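Local atomic coordinates of polyketide synthase associated protein 5 (Mycobacterium tuberculosis, PDB entry 1Q9J), a protein that probably transfers mycocerosic acids from mycocerosic acid synthase onto phthiocerol and related diols, the last step in making dimycocerosate ester lipids. Residues Arg215-Phe229 and Leu403-Tyr417. Residues are numbered along the deposited sequence; the frame is centred on the assembly and turned at random.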
loop_
_atom_site.group_PDB
_atom_site.type_symbol
_atom_site.label_atom_id
_atom_site.label_comp_id
_atom_site.label_asym_id
_atom_site.label_seq_id
_atom_site.Cartn_x
_atom_site.Cartn_y
_atom_site.Cartn_z
ATOM N N ARG A 215 10.552 1.155 -11.343
ATOM C CA ARG A 215 10.930 0.046 -10.505
ATOM C C ARG A 215 12.316 -0.521 -10.832
ATOM O O ARG A 215 12.628 -0.805 -11.997
ATOM C CB ARG A 215 9.828 -1.006 -10.623
ATOM C CG ARG A 215 10.073 -2.330 -9.956
ATOM C CD ARG A 215 8.733 -2.933 -9.609
ATOM N NE ARG A 215 8.642 -4.354 -9.910
ATOM C CZ ARG A 215 7.635 -5.130 -9.522
ATOM N NH1 ARG A 215 6.631 -4.625 -8.812
ATOM N NH2 ARG A 215 7.622 -6.412 -9.855
ATOM N N LEU A 216 13.152 -0.656 -9.799
ATOM C CA LEU A 216 14.515 -1.188 -9.940
ATOM C C LEU A 216 14.681 -2.403 -9.052
ATOM O O LEU A 216 14.216 -2.400 -7.920
ATOM C CB LEU A 216 15.546 -0.149 -9.518
ATOM C CG LEU A 216 15.586 1.093 -10.393
ATOM C CD1 LEU A 216 16.623 2.078 -9.860
ATOM C CD2 LEU A 216 15.917 0.669 -11.814
ATOM N N TRP A 217 15.352 -3.430 -9.559
ATOM C CA TRP A 217 15.573 -4.643 -8.783
ATOM C C TRP A 217 16.986 -4.761 -8.210
ATOM O O TRP A 217 17.805 -3.839 -8.291
ATOM C CB TRP A 217 15.291 -5.885 -9.630
ATOM C CG TRP A 217 13.858 -6.142 -9.906
ATOM C CD1 TRP A 217 13.000 -5.332 -10.579
ATOM C CD2 TRP A 217 13.112 -7.308 -9.538
ATOM N NE1 TRP A 217 11.763 -5.917 -10.654
ATOM C CE2 TRP A 217 11.801 -7.135 -10.020
ATOM C CE3 TRP A 217 13.424 -8.486 -8.841
ATOM C CZ2 TRP A 217 10.790 -8.104 -9.835
ATOM C CZ3 TRP A 217 12.418 -9.451 -8.656
ATOM C CH2 TRP A 217 11.120 -9.248 -9.150
ATOM N N LEU A 218 17.243 -5.923 -7.617
ATOM C CA LEU A 218 18.522 -6.259 -7.013
ATOM C C LEU A 218 18.754 -7.745 -7.170
ATOM O O LEU A 218 17.835 -8.550 -7.002
ATOM C CB LEU A 218 18.532 -5.896 -5.533
ATOM C CG LEU A 218 19.047 -4.491 -5.250
ATOM C CD1 LEU A 218 18.963 -4.180 -3.767
ATOM C CD2 LEU A 218 20.482 -4.416 -5.734
ATOM N N SER A 219 19.990 -8.102 -7.498
ATOM C CA SER A 219 20.358 -9.498 -7.686
ATOM C C SER A 219 20.201 -10.267 -6.390
ATOM O O SER A 219 20.423 -9.722 -5.307
ATOM C CB SER A 219 21.809 -9.605 -8.161
ATOM O OG SER A 219 22.682 -8.917 -7.277
ATOM N N LYS A 220 19.815 -11.534 -6.505
ATOM C CA LYS A 220 19.649 -12.392 -5.340
ATOM C C LYS A 220 20.842 -12.184 -4.416
ATOM O O LYS A 220 20.713 -12.246 -3.195
ATOM C CB LYS A 220 19.576 -13.860 -5.767
ATOM C CG LYS A 220 18.317 -14.223 -6.541
ATOM C CD LYS A 220 18.555 -15.420 -7.451
ATOM C CE LYS A 220 19.502 -15.050 -8.602
ATOM N NZ LYS A 220 19.792 -16.194 -9.522
ATOM N N GLN A 221 22.006 -11.925 -5.002
ATOM C CA GLN A 221 23.201 -11.704 -4.206
ATOM C C GLN A 221 23.215 -10.330 -3.557
ATOM O O GLN A 221 23.273 -10.232 -2.336
ATOM C CB GLN A 221 24.464 -11.886 -5.047
ATOM C CG GLN A 221 25.130 -13.247 -4.879
ATOM C CD GLN A 221 25.207 -13.692 -3.420
ATOM O OE1 GLN A 221 24.272 -14.307 -2.897
ATOM N NE2 GLN A 221 26.313 -13.364 -2.753
ATOM N N GLN A 222 23.165 -9.272 -4.359
ATOM C CA GLN A 222 23.183 -7.921 -3.814
ATOM C C GLN A 222 22.192 -7.756 -2.669
ATOM O O GLN A 222 22.404 -6.945 -1.766
ATOM C CB GLN A 222 22.856 -6.894 -4.890
ATOM C CG GLN A 222 23.947 -6.642 -5.880
ATOM C CD GLN A 222 23.450 -5.778 -7.006
ATOM O OE1 GLN A 222 22.513 -6.149 -7.716
ATOM N NE2 GLN A 222 24.065 -4.614 -7.178
ATOM N N THR A 223 21.095 -8.507 -2.714
ATOM C CA THR A 223 20.099 -8.429 -1.649
ATOM C C THR A 223 20.757 -9.029 -0.402
ATOM O O THR A 223 20.936 -8.333 0.600
ATOM C CB THR A 223 18.800 -9.220 -2.010
ATOM O OG1 THR A 223 18.298 -8.760 -3.270
ATOM C CG2 THR A 223 17.718 -8.995 -0.963
ATOM N N SER A 224 21.146 -10.303 -0.491
ATOM C CA SER A 224 21.799 -11.017 0.612
ATOM C C SER A 224 22.932 -10.226 1.259
ATOM O O SER A 224 23.189 -10.352 2.458
ATOM C CB SER A 224 22.335 -12.366 0.125
ATOM O OG SER A 224 21.259 -13.212 -0.238
ATOM N N ASP A 225 23.603 -9.415 0.450
ATOM C CA ASP A 225 24.702 -8.574 0.903
ATOM C C ASP A 225 24.148 -7.460 1.770
ATOM O O ASP A 225 24.701 -7.140 2.821
ATOM C CB ASP A 225 25.420 -7.963 -0.301
ATOM C CG ASP A 225 26.585 -8.809 -0.785
ATOM O OD1 ASP A 225 26.432 -10.050 -0.911
ATOM O OD2 ASP A 225 27.654 -8.215 -1.051
ATOM N N LEU A 226 23.049 -6.863 1.318
ATOM C CA LEU A 226 22.430 -5.777 2.063
ATOM C C LEU A 226 21.793 -6.344 3.331
ATOM O O LEU A 226 21.781 -5.687 4.373
ATOM C CB LEU A 226 21.382 -5.062 1.200
ATOM C CG LEU A 226 20.927 -3.678 1.680
ATOM C CD1 LEU A 226 22.124 -2.755 1.821
ATOM C CD2 LEU A 226 19.921 -3.098 0.698
ATOM N N MET A 227 21.274 -7.567 3.249
ATOM C CA MET A 227 20.665 -8.185 4.423
ATOM C C MET A 227 21.716 -8.510 5.473
ATOM O O MET A 227 21.551 -8.189 6.654
ATOM C CB MET A 227 19.912 -9.458 4.046
ATOM C CG MET A 227 18.611 -9.193 3.333
ATOM S SD MET A 227 17.600 -10.660 3.230
ATOM C CE MET A 227 18.176 -11.398 1.666
ATOM N N ALA A 228 22.793 -9.156 5.037
ATOM C CA ALA A 228 23.883 -9.507 5.932
ATOM C C ALA A 228 24.350 -8.235 6.636
ATOM O O ALA A 228 24.554 -8.234 7.845
ATOM C CB ALA A 228 25.026 -10.133 5.145
ATOM N N PHE A 229 24.503 -7.155 5.875
ATOM C CA PHE A 229 24.931 -5.875 6.428
ATOM C C PHE A 229 23.883 -5.386 7.404
ATOM O O PHE A 229 24.186 -4.651 8.339
ATOM C CB PHE A 229 25.080 -4.838 5.319
ATOM C CG PHE A 229 25.305 -3.441 5.821
ATOM C CD1 PHE A 229 26.580 -3.004 6.156
ATOM C CD2 PHE A 229 24.242 -2.560 5.960
ATOM C CE1 PHE A 229 26.798 -1.698 6.623
ATOM C CE2 PHE A 229 24.449 -1.256 6.427
ATOM C CZ PHE A 229 25.731 -0.826 6.758
ATOM N N LEU A 403 15.857 6.774 -7.716
ATOM C CA LEU A 403 15.797 5.325 -7.553
ATOM C C LEU A 403 17.112 4.661 -7.910
ATOM O O LEU A 403 17.471 3.628 -7.347
ATOM C CB LEU A 403 14.695 4.730 -8.429
ATOM C CG LEU A 403 13.865 3.638 -7.773
ATOM C CD1 LEU A 403 12.896 4.296 -6.810
ATOM C CD2 LEU A 403 13.112 2.839 -8.816
ATOM N N GLU A 404 17.827 5.239 -8.866
ATOM C CA GLU A 404 19.107 4.675 -9.267
ATOM C C GLU A 404 20.180 5.093 -8.263
ATOM O O GLU A 404 21.044 4.296 -7.903
ATOM C CB GLU A 404 19.478 5.139 -10.675
ATOM C CG GLU A 404 20.670 4.393 -11.244
ATOM C CD GLU A 404 20.466 2.891 -11.228
ATOM O OE1 GLU A 404 19.556 2.405 -11.940
ATOM O OE2 GLU A 404 21.214 2.195 -10.497
ATOM N N ALA A 405 20.115 6.346 -7.815
ATOM C CA ALA A 405 21.059 6.870 -6.827
ATOM C C ALA A 405 20.974 5.986 -5.593
ATOM O O ALA A 405 21.986 5.597 -5.011
ATOM C CB ALA A 405 20.698 8.305 -6.464
ATOM N N ILE A 406 19.738 5.683 -5.213
ATOM C CA ILE A 406 19.435 4.839 -4.073
ATOM C C ILE A 406 19.864 3.414 -4.402
ATOM O O ILE A 406 20.343 2.676 -3.541
ATOM C CB ILE A 406 17.922 4.861 -3.793
ATOM C CG1 ILE A 406 17.490 6.291 -3.457
ATOM C CG2 ILE A 406 17.572 3.897 -2.673
ATOM C CD1 ILE A 406 16.005 6.468 -3.318
ATOM N N ARG A 407 19.694 3.048 -5.667
ATOM C CA ARG A 407 20.042 1.718 -6.163
ATOM C C ARG A 407 21.497 1.369 -5.874
ATOM O O ARG A 407 21.786 0.424 -5.140
ATOM C CB ARG A 407 19.798 1.657 -7.679
ATOM C CG ARG A 407 19.160 0.363 -8.203
ATOM C CD ARG A 407 20.097 -0.837 -8.166
ATOM N NE ARG A 407 20.572 -1.116 -6.814
ATOM C CZ ARG A 407 19.789 -1.452 -5.791
ATOM N NH1 ARG A 407 18.478 -1.561 -5.958
ATOM N NH2 ARG A 407 20.318 -1.675 -4.593
ATOM N N SER A 408 22.412 2.137 -6.455
ATOM C CA SER A 408 23.835 1.880 -6.275
ATOM C C SER A 408 24.269 2.052 -4.815
ATOM O O SER A 408 25.224 1.418 -4.366
ATOM C CB SER A 408 24.651 2.802 -7.190
ATOM O OG SER A 408 25.842 2.164 -7.647
ATOM N N LEU A 409 23.552 2.894 -4.076
ATOM C CA LEU A 409 23.881 3.141 -2.677
ATOM C C LEU A 409 23.624 1.924 -1.793
ATOM O O LEU A 409 24.315 1.723 -0.797
ATOM C CB LEU A 409 23.098 4.343 -2.150
ATOM C CG LEU A 409 23.489 4.891 -0.778
ATOM C CD1 LEU A 409 24.981 5.123 -0.714
ATOM C CD2 LEU A 409 22.735 6.191 -0.528
ATOM N N LEU A 410 22.637 1.110 -2.155
ATOM C CA LEU A 410 22.333 -0.085 -1.373
ATOM C C LEU A 410 23.282 -1.227 -1.717
ATOM O O LEU A 410 23.254 -2.288 -1.083
ATOM C CB LEU A 410 20.883 -0.531 -1.606
ATOM C CG LEU A 410 19.755 0.311 -1.000
ATOM C CD1 LEU A 410 18.419 -0.300 -1.373
ATOM C CD2 LEU A 410 19.903 0.370 0.516
ATOM N N CYS A 411 24.125 -1.008 -2.722
ATOM C CA CYS A 411 25.087 -2.025 -3.168
ATOM C C CYS A 411 26.499 -1.648 -2.759
ATOM O O CYS A 411 27.420 -2.459 -2.832
ATOM C CB CYS A 411 25.025 -2.165 -4.690
ATOM S SG CYS A 411 23.366 -2.474 -5.330
ATOM N N THR A 412 26.643 -0.402 -2.325
ATOM C CA THR A 412 27.917 0.146 -1.893
ATOM C C THR A 412 28.132 -0.050 -0.390
ATOM O O THR A 412 29.157 -0.581 0.039
ATOM C CB THR A 412 27.984 1.657 -2.212
ATOM O OG1 THR A 412 27.935 1.847 -3.630
ATOM C CG2 THR A 412 29.255 2.273 -1.661
ATOM N N VAL A 413 27.157 0.382 0.401
ATOM C CA VAL A 413 27.229 0.290 1.853
ATOM C C VAL A 413 27.608 -1.082 2.420
ATOM O O VAL A 413 28.432 -1.176 3.332
ATOM C CB VAL A 413 25.893 0.724 2.488
ATOM C CG1 VAL A 413 26.038 0.811 3.998
ATOM C CG2 VAL A 413 25.463 2.066 1.919
ATOM N N PRO A 414 27.019 -2.164 1.890
ATOM C CA PRO A 414 27.338 -3.503 2.397
ATOM C C PRO A 414 28.781 -3.950 2.179
ATOM O O PRO A 414 29.362 -4.637 3.025
ATOM C CB PRO A 414 26.332 -4.392 1.669
ATOM C CG PRO A 414 26.172 -3.698 0.361
ATOM C CD PRO A 414 26.067 -2.245 0.770
ATOM N N SER A 415 29.361 -3.553 1.049
ATOM C CA SER A 415 30.735 -3.928 0.726
ATOM C C SER A 415 31.750 -3.019 1.404
ATOM O O SER A 415 32.524 -3.460 2.256
ATOM C CB SER A 415 30.959 -3.882 -0.789
ATOM O OG SER A 415 30.891 -2.552 -1.267
ATOM N N GLU A 416 31.734 -1.747 1.022
ATOM C CA GLU A 416 32.663 -0.771 1.568
ATOM C C GLU A 416 32.060 0.149 2.623
ATOM O O GLU A 416 31.522 1.210 2.300
ATOM C CB GLU A 416 33.241 0.078 0.437
ATOM C CG GLU A 416 32.195 0.650 -0.500
ATOM C CD GLU A 416 32.645 1.933 -1.179
ATOM O OE1 GLU A 416 33.640 1.905 -1.936
ATOM O OE2 GLU A 416 32.004 2.979 -0.945
ATOM N N TYR A 417 32.158 -0.254 3.885
ATOM C CA TYR A 417 31.636 0.558 4.979
ATOM C C TYR A 417 32.764 0.970 5.931
ATOM O O TYR A 417 32.736 2.063 6.500
ATOM C CB TYR A 417 30.537 -0.204 5.735
ATOM C CG TYR A 417 29.897 0.605 6.844
ATOM C CD1 TYR A 417 29.540 1.942 6.639
ATOM C CD2 TYR A 417 29.682 0.051 8.108
ATOM C CE1 TYR A 417 28.995 2.709 7.666
ATOM C CE2 TYR A 417 29.135 0.809 9.145
ATOM C CZ TYR A 417 28.798 2.138 8.916
ATOM O OH TYR A 417 28.284 2.902 9.939
#
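The rings of F229 and Y417 meet edge to face, with centroids 5.4 Å apart and planes at 87°; the CE1-CZ edge of F229 is turned toward the face of Y417, with CZ above it toward the rim. The ring of F229 reaches V413 and Y417 because CG lies anti to the backbone N (chi1 171°), which sets CE2 and CZ against V413 CG1. The helix backbone itself places F229 CB 3.9 Å from P414 CB. One helical turn back, L226 crosses L410, their CD2 methyls 3.5 Å apart. The guanidinium of R407 receives L218 CD2 over the centre of one face; bends at chi2 and chi3 fold the arginine back to this position, its NH1 3.3 Å from W217 O. L216 slides past L403 in the opposite direction, with CG 3.4 Å from L403 CD2. The contact packs the edge strand 213-216 of a six-stranded mixed sheet and the following helix 220-230 against the C-terminal helix 399-412, which comes directly after the neighbouring strand 387-393. At the start of helix 220-230, S219 and Q222 form a capping box: S219 OG accepts from Q222 N (3.0 Å), and Q222 OE1 from both S219 N (3.2 Å) and S219 OG (2.8 Å). Y417 OH is hydrogen-bonded to D299 OD1, outside both segments.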